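Side-chain contacts in RNA-binding protein RMD9, mitochondrial (Saccharomyces cerevisiae S288C, PDB 7A9X), which binds a dodecameric sequence motif in the 3'-UTRs of mitochondrial mRNAs and takes part in the processing or stability of these transcripts: residues His42-Phe47 with Ala105-Arg110; Ala81-Ser86 with Ile112-Asn117. All coordinates share one frame; numbering follows the deposited sequence.

Contact 1 (His42-Phe47 with Ala105-Arg110); sequences HELLSF and AYRVSR. With nucleotides of chain B.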
loop_
_atom_site.group_PDB
_atom_site.type_symbol
_atom_site.label_atom_id
_atom_site.label_comp_id
_atom_site.label_asym_id
_atom_site.label_seq_id
_atom_site.Cartn_x
_atom_site.Cartn_y
_atom_site.Cartn_z
ATOM N N HIS A 42 7.777 -33.245 -22.103
ATOM C CA HIS A 42 6.519 -33.097 -21.378
ATOM C C HIS A 42 6.565 -31.914 -20.421
ATOM O O HIS A 42 5.565 -31.208 -20.249
ATOM C CB HIS A 42 6.186 -34.384 -20.623
ATOM C CG HIS A 42 4.996 -34.262 -19.719
ATOM N ND1 HIS A 42 5.110 -34.170 -18.349
ATOM C CD2 HIS A 42 3.672 -34.203 -19.991
ATOM C CE1 HIS A 42 3.905 -34.066 -17.814
ATOM N NE2 HIS A 42 3.016 -34.083 -18.790
ATOM N N GLU A 43 7.717 -31.678 -19.790
ATOM C CA GLU A 43 7.831 -30.543 -18.881
ATOM C C GLU A 43 7.835 -29.224 -19.644
ATOM O O GLU A 43 7.284 -28.226 -19.167
ATOM C CB GLU A 43 9.090 -30.679 -18.029
ATOM C CG GLU A 43 9.100 -31.915 -17.155
ATOM C CD GLU A 43 10.349 -32.015 -16.310
ATOM O OE1 GLU A 43 11.158 -31.064 -16.333
ATOM O OE2 GLU A 43 10.522 -33.045 -15.623
ATOM N N LEU A 44 8.453 -29.201 -20.829
ATOM C CA LEU A 44 8.412 -28.004 -21.662
ATOM C C LEU A 44 7.008 -27.750 -22.194
ATOM O O LEU A 44 6.558 -26.600 -22.251
ATOM C CB LEU A 44 9.405 -28.129 -22.817
ATOM C CG LEU A 44 10.891 -27.951 -22.497
ATOM C CD1 LEU A 44 11.740 -28.432 -23.660
ATOM C CD2 LEU A 44 11.202 -26.500 -22.181
ATOM N N LEU A 45 6.301 -28.811 -22.591
ATOM C CA LEU A 45 4.951 -28.640 -23.118
ATOM C C LEU A 45 3.996 -28.144 -22.041
ATOM O O LEU A 45 3.204 -27.226 -22.285
ATOM C CB LEU A 45 4.453 -29.954 -23.719
ATOM C CG LEU A 45 4.490 -30.044 -25.248
ATOM C CD1 LEU A 45 3.562 -29.006 -25.868
ATOM C CD2 LEU A 45 5.910 -29.887 -25.782
ATOM N N SER A 46 4.059 -28.735 -20.844
ATOM C CA SER A 46 3.185 -28.302 -19.761
ATOM C C SER A 46 3.530 -26.895 -19.294
ATOM O O SER A 46 2.636 -26.141 -18.895
ATOM C CB SER A 46 3.265 -29.288 -18.592
ATOM O OG SER A 46 4.596 -29.403 -18.118
ATOM N N PHE A 47 4.815 -26.527 -19.333
ATOM C CA PHE A 47 5.213 -25.173 -18.959
ATOM C C PHE A 47 4.587 -24.145 -19.890
ATOM O O PHE A 47 4.099 -23.103 -19.438
ATOM C CB PHE A 47 6.739 -25.055 -18.973
ATOM C CG PHE A 47 7.252 -23.660 -18.705
ATOM C CD1 PHE A 47 7.514 -22.786 -19.751
ATOM C CD2 PHE A 47 7.488 -23.229 -17.409
ATOM C CE1 PHE A 47 7.988 -21.506 -19.508
ATOM C CE2 PHE A 47 7.965 -21.949 -17.160
ATOM C CZ PHE A 47 8.215 -21.087 -18.210
ATOM N N ALA A 105 15.071 -17.932 -24.150
ATOM C CA ALA A 105 14.815 -16.668 -23.473
ATOM C C ALA A 105 13.332 -16.323 -23.474
ATOM O O ALA A 105 12.859 -15.612 -22.580
ATOM C CB ALA A 105 15.620 -15.547 -24.130
ATOM N N TYR A 106 12.587 -16.818 -24.464
ATOM C CA TYR A 106 11.155 -16.547 -24.531
ATOM C C TYR A 106 10.421 -17.173 -23.352
ATOM O O TYR A 106 9.618 -16.509 -22.686
ATOM C CB TYR A 106 10.593 -17.062 -25.856
ATOM C CG TYR A 106 9.114 -16.810 -26.047
ATOM C CD1 TYR A 106 8.653 -15.575 -26.479
ATOM C CD2 TYR A 106 8.179 -17.812 -25.807
ATOM C CE1 TYR A 106 7.303 -15.339 -26.660
ATOM C CE2 TYR A 106 6.826 -17.585 -25.985
ATOM C CZ TYR A 106 6.395 -16.347 -26.412
ATOM O OH TYR A 106 5.050 -16.114 -26.593
ATOM N N ARG A 107 10.686 -18.453 -23.077
ATOM C CA ARG A 107 10.003 -19.133 -21.981
ATOM C C ARG A 107 10.326 -18.489 -20.638
ATOM O O ARG A 107 9.439 -18.326 -19.791
ATOM C CB ARG A 107 10.372 -20.615 -21.971
ATOM C CG ARG A 107 9.684 -21.424 -23.058
ATOM C CD ARG A 107 10.044 -22.897 -22.975
ATOM N NE ARG A 107 9.353 -23.679 -23.997
ATOM C CZ ARG A 107 9.828 -23.899 -25.219
ATOM N NH1 ARG A 107 9.129 -24.621 -26.083
ATOM N NH2 ARG A 107 11.002 -23.397 -25.578
ATOM N N VAL A 108 11.589 -18.118 -20.425
ATOM C CA VAL A 108 11.964 -17.446 -19.185
ATOM C C VAL A 108 11.279 -16.089 -19.092
ATOM O O VAL A 108 10.785 -15.698 -18.027
ATOM C CB VAL A 108 13.495 -17.316 -19.090
ATOM C CG1 VAL A 108 13.897 -16.615 -17.798
ATOM C CG2 VAL A 108 14.150 -18.685 -19.178
ATOM N N SER A 109 11.227 -15.357 -20.207
ATOM C CA SER A 109 10.609 -14.035 -20.206
ATOM C C SER A 109 9.115 -14.118 -19.925
ATOM O O SER A 109 8.568 -13.285 -19.192
ATOM C CB SER A 109 10.865 -13.340 -21.543
ATOM O OG SER A 109 12.253 -13.162 -21.766
ATOM N N ARG A 110 8.435 -15.112 -20.504
ATOM C CA ARG A 110 7.012 -15.287 -20.232
ATOM C C ARG A 110 6.763 -15.620 -18.768
ATOM O O ARG A 110 5.742 -15.214 -18.202
ATOM C CB ARG A 110 6.437 -16.378 -21.136
ATOM C CG ARG A 110 6.493 -16.054 -22.625
ATOM C CD ARG A 110 5.234 -15.346 -23.103
ATOM N NE ARG A 110 4.118 -16.273 -23.277
ATOM C CZ ARG A 110 2.909 -15.918 -23.702
ATOM N NH1 ARG A 110 1.953 -16.829 -23.830
ATOM N NH2 ARG A 110 2.652 -14.650 -23.997
ATOM P P A B 3 6.170 -3.221 -26.482
ATOM O OP1 A B 3 5.477 -2.060 -25.866
ATOM O OP2 A B 3 7.628 -3.408 -26.272
ATOM O "O5'" A B 3 5.437 -4.541 -25.980
ATOM C "C5'" A B 3 4.027 -4.670 -26.062
ATOM C "C4'" A B 3 3.596 -6.080 -25.758
ATOM O "O4'" A B 3 4.158 -6.982 -26.745
ATOM C "C3'" A B 3 4.069 -6.641 -24.426
ATOM O "O3'" A B 3 3.242 -6.237 -23.347
ATOM C "C2'" A B 3 4.069 -8.145 -24.674
ATOM O "O2'" A B 3 2.755 -8.674 -24.559
ATOM C "C1'" A B 3 4.490 -8.214 -26.143
ATOM N N9 A B 3 5.939 -8.435 -26.303
ATOM C C8 A B 3 6.930 -7.489 -26.400
ATOM N N7 A B 3 8.132 -7.994 -26.538
ATOM C C5 A B 3 7.918 -9.365 -26.533
ATOM C C6 A B 3 8.793 -10.461 -26.644
ATOM N N6 A B 3 10.114 -10.343 -26.786
ATOM N N1 A B 3 8.256 -11.701 -26.601
ATOM C C2 A B 3 6.931 -11.822 -26.458
ATOM N N3 A B 3 6.006 -10.870 -26.345
ATOM C C4 A B 3 6.572 -9.652 -26.389
#
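Phe47 and Leu44 both pack on Arg107, Phe47 on its backbone and methylene part, Leu44 on its CD and NE. The Phe47 ring presents its edge: CZ lies 3.4 Å from the carbonyl O of Arg107, near the plane of the ring, and CE1 sits 3.5 Å from Arg107 CB. Because CG of Phe47 is anti to the backbone N (chi1 175°), the ring reaches across to the neighbouring helix. Leu44 meets a later part of the same arginine, crossing it at about a right angle, with CD2 over one face of the guanidinium and 3.8 Å from NE. The Arg107 chain is extended from CG to NE, which carries the head past the Phe47 ring, under Leu44 CD2, to a salt bridge through NE with Asp48, just beyond Phe47 in the chain. Asp48 probably offsets the charge of the partly exposed arginine.

About a quarter-turn round helix 105-128 from Arg107, Tyr106 meets the RNA with its ring edge. Its CE1 is 3.5 Å from C2 of adenosine A3 of chain B. One face of the tyrosine carries Arg110 CG, 3.7 Å above the plane and toward the rim, which probably limits the ring's movement. The same helix turn thus packs on the N-terminal helix through Arg107 and borders the RNA through Tyr106.

Around this pairing, Phe103 meets Phe47 edge-to-face, and Leu97 of helix 78-97 touches both Leu44 and Phe47. Helix 41-48 is thereby set against the ends of two helices, 78-97 and 105-128, ahead of the first pentatricopeptide repeat.

Contact 2 (Ala81-Ser86 with Ile112-Asn117); sequences AMFWDS and IHLLHN. With nucleotides of chain B.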
loop_
_atom_site.group_PDB
_atom_site.type_symbol
_atom_site.label_atom_id
_atom_site.label_comp_id
_atom_site.label_asym_id
_atom_site.label_seq_id
_atom_site.Cartn_x
_atom_site.Cartn_y
_atom_site.Cartn_z
ATOM N N ALA A 81 -8.428 -19.937 -8.895
ATOM C CA ALA A 81 -7.564 -20.991 -8.371
ATOM C C ALA A 81 -6.595 -21.493 -9.434
ATOM O O ALA A 81 -5.429 -21.772 -9.134
ATOM C CB ALA A 81 -8.411 -22.142 -7.830
ATOM N N MET A 82 -7.063 -21.621 -10.680
ATOM C CA MET A 82 -6.184 -22.056 -11.762
ATOM C C MET A 82 -5.000 -21.110 -11.924
ATOM O O MET A 82 -3.853 -21.557 -12.045
ATOM C CB MET A 82 -6.971 -22.159 -13.070
ATOM C CG MET A 82 -7.791 -23.432 -13.216
ATOM S SD MET A 82 -6.753 -24.889 -13.437
ATOM C CE MET A 82 -5.844 -24.434 -14.913
ATOM N N PHE A 83 -5.262 -19.800 -11.905
ATOM C CA PHE A 83 -4.206 -18.808 -12.098
ATOM C C PHE A 83 -3.098 -18.961 -11.065
ATOM O O PHE A 83 -1.910 -18.977 -11.407
ATOM C CB PHE A 83 -4.808 -17.402 -12.037
ATOM C CG PHE A 83 -3.787 -16.294 -12.025
ATOM C CD1 PHE A 83 -3.083 -15.967 -13.172
ATOM C CD2 PHE A 83 -3.554 -15.561 -10.868
ATOM C CE1 PHE A 83 -2.152 -14.940 -13.166
ATOM C CE2 PHE A 83 -2.625 -14.531 -10.855
ATOM C CZ PHE A 83 -1.925 -14.219 -12.005
ATOM N N TRP A 84 -3.468 -19.075 -9.789
ATOM C CA TRP A 84 -2.458 -19.153 -8.741
ATOM C C TRP A 84 -1.780 -20.514 -8.697
ATOM O O TRP A 84 -0.592 -20.597 -8.366
ATOM C CB TRP A 84 -3.084 -18.830 -7.387
ATOM C CG TRP A 84 -3.506 -17.401 -7.265
ATOM C CD1 TRP A 84 -4.778 -16.928 -7.134
ATOM C CD2 TRP A 84 -2.649 -16.255 -7.276
ATOM N NE1 TRP A 84 -4.766 -15.558 -7.055
ATOM C CE2 TRP A 84 -3.471 -15.118 -7.139
ATOM C CE3 TRP A 84 -1.267 -16.079 -7.384
ATOM C CZ2 TRP A 84 -2.954 -13.821 -7.108
ATOM C CZ3 TRP A 84 -0.754 -14.793 -7.354
ATOM C CH2 TRP A 84 -1.597 -13.681 -7.217
ATOM N N ASP A 85 -2.503 -21.586 -9.024
ATOM C CA ASP A 85 -1.856 -22.891 -9.094
ATOM C C ASP A 85 -0.957 -22.998 -10.317
ATOM O O ASP A 85 0.055 -23.707 -10.280
ATOM C CB ASP A 85 -2.898 -24.007 -9.105
ATOM C CG ASP A 85 -2.269 -25.385 -9.025
ATOM O OD1 ASP A 85 -1.532 -25.641 -8.048
ATOM O OD2 ASP A 85 -2.504 -26.209 -9.935
ATOM N N SER A 86 -1.305 -22.304 -11.404
ATOM C CA SER A 86 -0.452 -22.307 -12.587
ATOM C C SER A 86 0.885 -21.635 -12.314
ATOM O O SER A 86 1.883 -21.950 -12.970
ATOM C CB SER A 86 -1.160 -21.614 -13.752
ATOM O OG SER A 86 -2.348 -22.298 -14.108
ATOM N N ILE A 112 8.741 -14.592 -16.183
ATOM C CA ILE A 112 8.981 -13.367 -15.423
ATOM C C ILE A 112 7.778 -12.437 -15.517
ATOM O O ILE A 112 7.334 -11.868 -14.512
ATOM C CB ILE A 112 10.267 -12.674 -15.911
ATOM C CG1 ILE A 112 11.486 -13.568 -15.681
ATOM C CG2 ILE A 112 10.445 -11.341 -15.210
ATOM C CD1 ILE A 112 12.782 -12.961 -16.176
ATOM N N HIS A 113 7.238 -12.265 -16.725
ATOM C CA HIS A 113 6.027 -11.470 -16.897
ATOM C C HIS A 113 4.893 -12.016 -16.036
ATOM O O HIS A 113 4.168 -11.252 -15.386
ATOM C CB HIS A 113 5.634 -11.449 -18.376
ATOM C CG HIS A 113 4.444 -10.594 -18.688
ATOM N ND1 HIS A 113 3.878 -10.546 -19.944
ATOM C CD2 HIS A 113 3.716 -9.753 -17.915
ATOM C CE1 HIS A 113 2.850 -9.717 -19.931
ATOM N NE2 HIS A 113 2.731 -9.221 -18.712
ATOM N N LEU A 114 4.743 -13.343 -16.003
ATOM C CA LEU A 114 3.672 -13.954 -15.223
ATOM C C LEU A 114 3.831 -13.657 -13.737
ATOM O O LEU A 114 2.858 -13.311 -13.059
ATOM C CB LEU A 114 3.640 -15.462 -15.470
ATOM C CG LEU A 114 2.576 -16.229 -14.688
ATOM C CD1 LEU A 114 1.199 -15.698 -15.047
ATOM C CD2 LEU A 114 2.677 -17.720 -14.967
ATOM N N LEU A 115 5.052 -13.793 -13.213
ATOM C CA LEU A 115 5.301 -13.439 -11.821
ATOM C C LEU A 115 5.050 -11.958 -11.572
ATOM O O LEU A 115 4.606 -11.577 -10.483
ATOM C CB LEU A 115 6.734 -13.813 -11.433
ATOM C CG LEU A 115 7.123 -15.291 -11.544
ATOM C CD1 LEU A 115 8.613 -15.475 -11.297
ATOM C CD2 LEU A 115 6.313 -16.140 -10.576
ATOM N N HIS A 116 5.325 -11.110 -12.567
ATOM C CA HIS A 116 5.001 -9.695 -12.434
ATOM C C HIS A 116 3.499 -9.494 -12.295
ATOM O O HIS A 116 3.044 -8.759 -11.412
ATOM C CB HIS A 116 5.543 -8.912 -13.633
ATOM C CG HIS A 116 5.409 -7.427 -13.495
ATOM N ND1 HIS A 116 5.632 -6.559 -14.543
ATOM C CD2 HIS A 116 5.077 -6.655 -12.432
ATOM C CE1 HIS A 116 5.442 -5.317 -14.131
ATOM N NE2 HIS A 116 5.105 -5.349 -12.855
ATOM N N ASN A 117 2.709 -10.149 -13.150
ATOM C CA ASN A 117 1.260 -10.038 -13.035
ATOM C C ASN A 117 0.752 -10.642 -11.733
ATOM O O ASN A 117 -0.298 -10.228 -11.230
ATOM C CB ASN A 117 0.583 -10.697 -14.236
ATOM C CG ASN A 117 0.621 -9.823 -15.472
ATOM O OD1 ASN A 117 1.216 -8.745 -15.464
ATOM N ND2 ASN A 117 -0.012 -10.284 -16.544
ATOM P P A B 4 3.818 -6.149 -21.849
ATOM O OP1 A B 4 5.255 -6.519 -21.864
ATOM O OP2 A B 4 2.878 -6.889 -20.972
ATOM O "O5'" A B 4 3.670 -4.609 -21.462
ATOM C "C5'" A B 4 4.371 -3.595 -22.166
ATOM C "C4'" A B 4 3.595 -2.301 -22.186
ATOM O "O4'" A B 4 2.457 -2.421 -23.081
ATOM C "C3'" A B 4 2.980 -1.869 -20.862
ATOM O "O3'" A B 4 3.904 -1.224 -20.003
ATOM C "C2'" A B 4 1.832 -0.973 -21.309
ATOM O "O2'" A B 4 2.309 0.310 -21.683
ATOM C "C1'" A B 4 1.357 -1.703 -22.565
ATOM N N9 A B 4 0.285 -2.662 -22.246
ATOM C C8 A B 4 0.358 -4.033 -22.234
ATOM N N7 A B 4 -0.766 -4.615 -21.889
ATOM C C5 A B 4 -1.633 -3.556 -21.653
ATOM C C6 A B 4 -2.981 -3.505 -21.255
ATOM N N6 A B 4 -3.724 -4.588 -21.014
ATOM N N1 A B 4 -3.551 -2.288 -21.113
ATOM C C2 A B 4 -2.808 -1.199 -21.355
ATOM N N3 A B 4 -1.533 -1.118 -21.734
ATOM C C4 A B 4 -0.998 -2.345 -21.867
#
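Phe83 and Leu114 join two helices of the all-helical region that precedes the first pentatricopeptide repeat, and they do so by sliding past each other in opposite directions. Ring atom CE1 of Phe83 comes 3.9 Å from Leu114 CD1, approaching obliquely, an apolar contact without polar support. Both residues hold CG anti to the backbone N (172° and 179°), which brings their ends together although neither CB points straight across. Further along, the Phe83 ring turns its edge to the backbone of Asn117, with CZ 4.4 Å from the carbonyl O. Its neighbour Trp84 stands across it, and Phe83 CD2 lies 3.7 Å above the centre of the indole face, so the phenyl ring is braced from within its own helix. Tyr57 and Ala54 of helix 52-59 add to the packing round Phe83.

A quarter-turn round helix 105-128 from Leu114, His113 approaches the RNA backbone. His113 CE1 is 3.0 Å from the phosphate oxygen OP2 of A4 of chain B and NE2 is 3.3 Å from it, the oxygen sitting obliquely to the imidazole. On its other nitrogen, ND1, the ring is hydrogen-bonded to Tyr169 OH, and it stacks on His173, so its rotation is fixed beside the phosphate. A leucine in place of His113 would probably leave the Tyr169 hydroxyl without this mate and the phosphate with a purely apolar neighbour.

Within segment 81-86, Ser86 turns back on its own helix: Ser86 OG donates to Met82 O at 2.7 Å, from 45° above the carbonyl plane, while Ser86 N donates to the same oxygen.

From the N terminus the chain runs through 42-47, passes helix 52-59 and an unmodelled stretch, and enters helix 78-97, where segment 81-86 opens contact 2. It then reaches helix 105-128, whose first turns, 105-110, close contact 1 after 57 intervening residues; only two turns on, 112-117 closes contact 2 over 25. The segments alternate, so the two loops cross rather than nest. Their centres lie 13 Å apart, with contact 1 the farther from the middle of the chain. Helix 105-128 is the shared element: contact 1 ties helix 41-48 to its start, contact 2 ties helix 78-97 farther along, and it borders successive nucleotides.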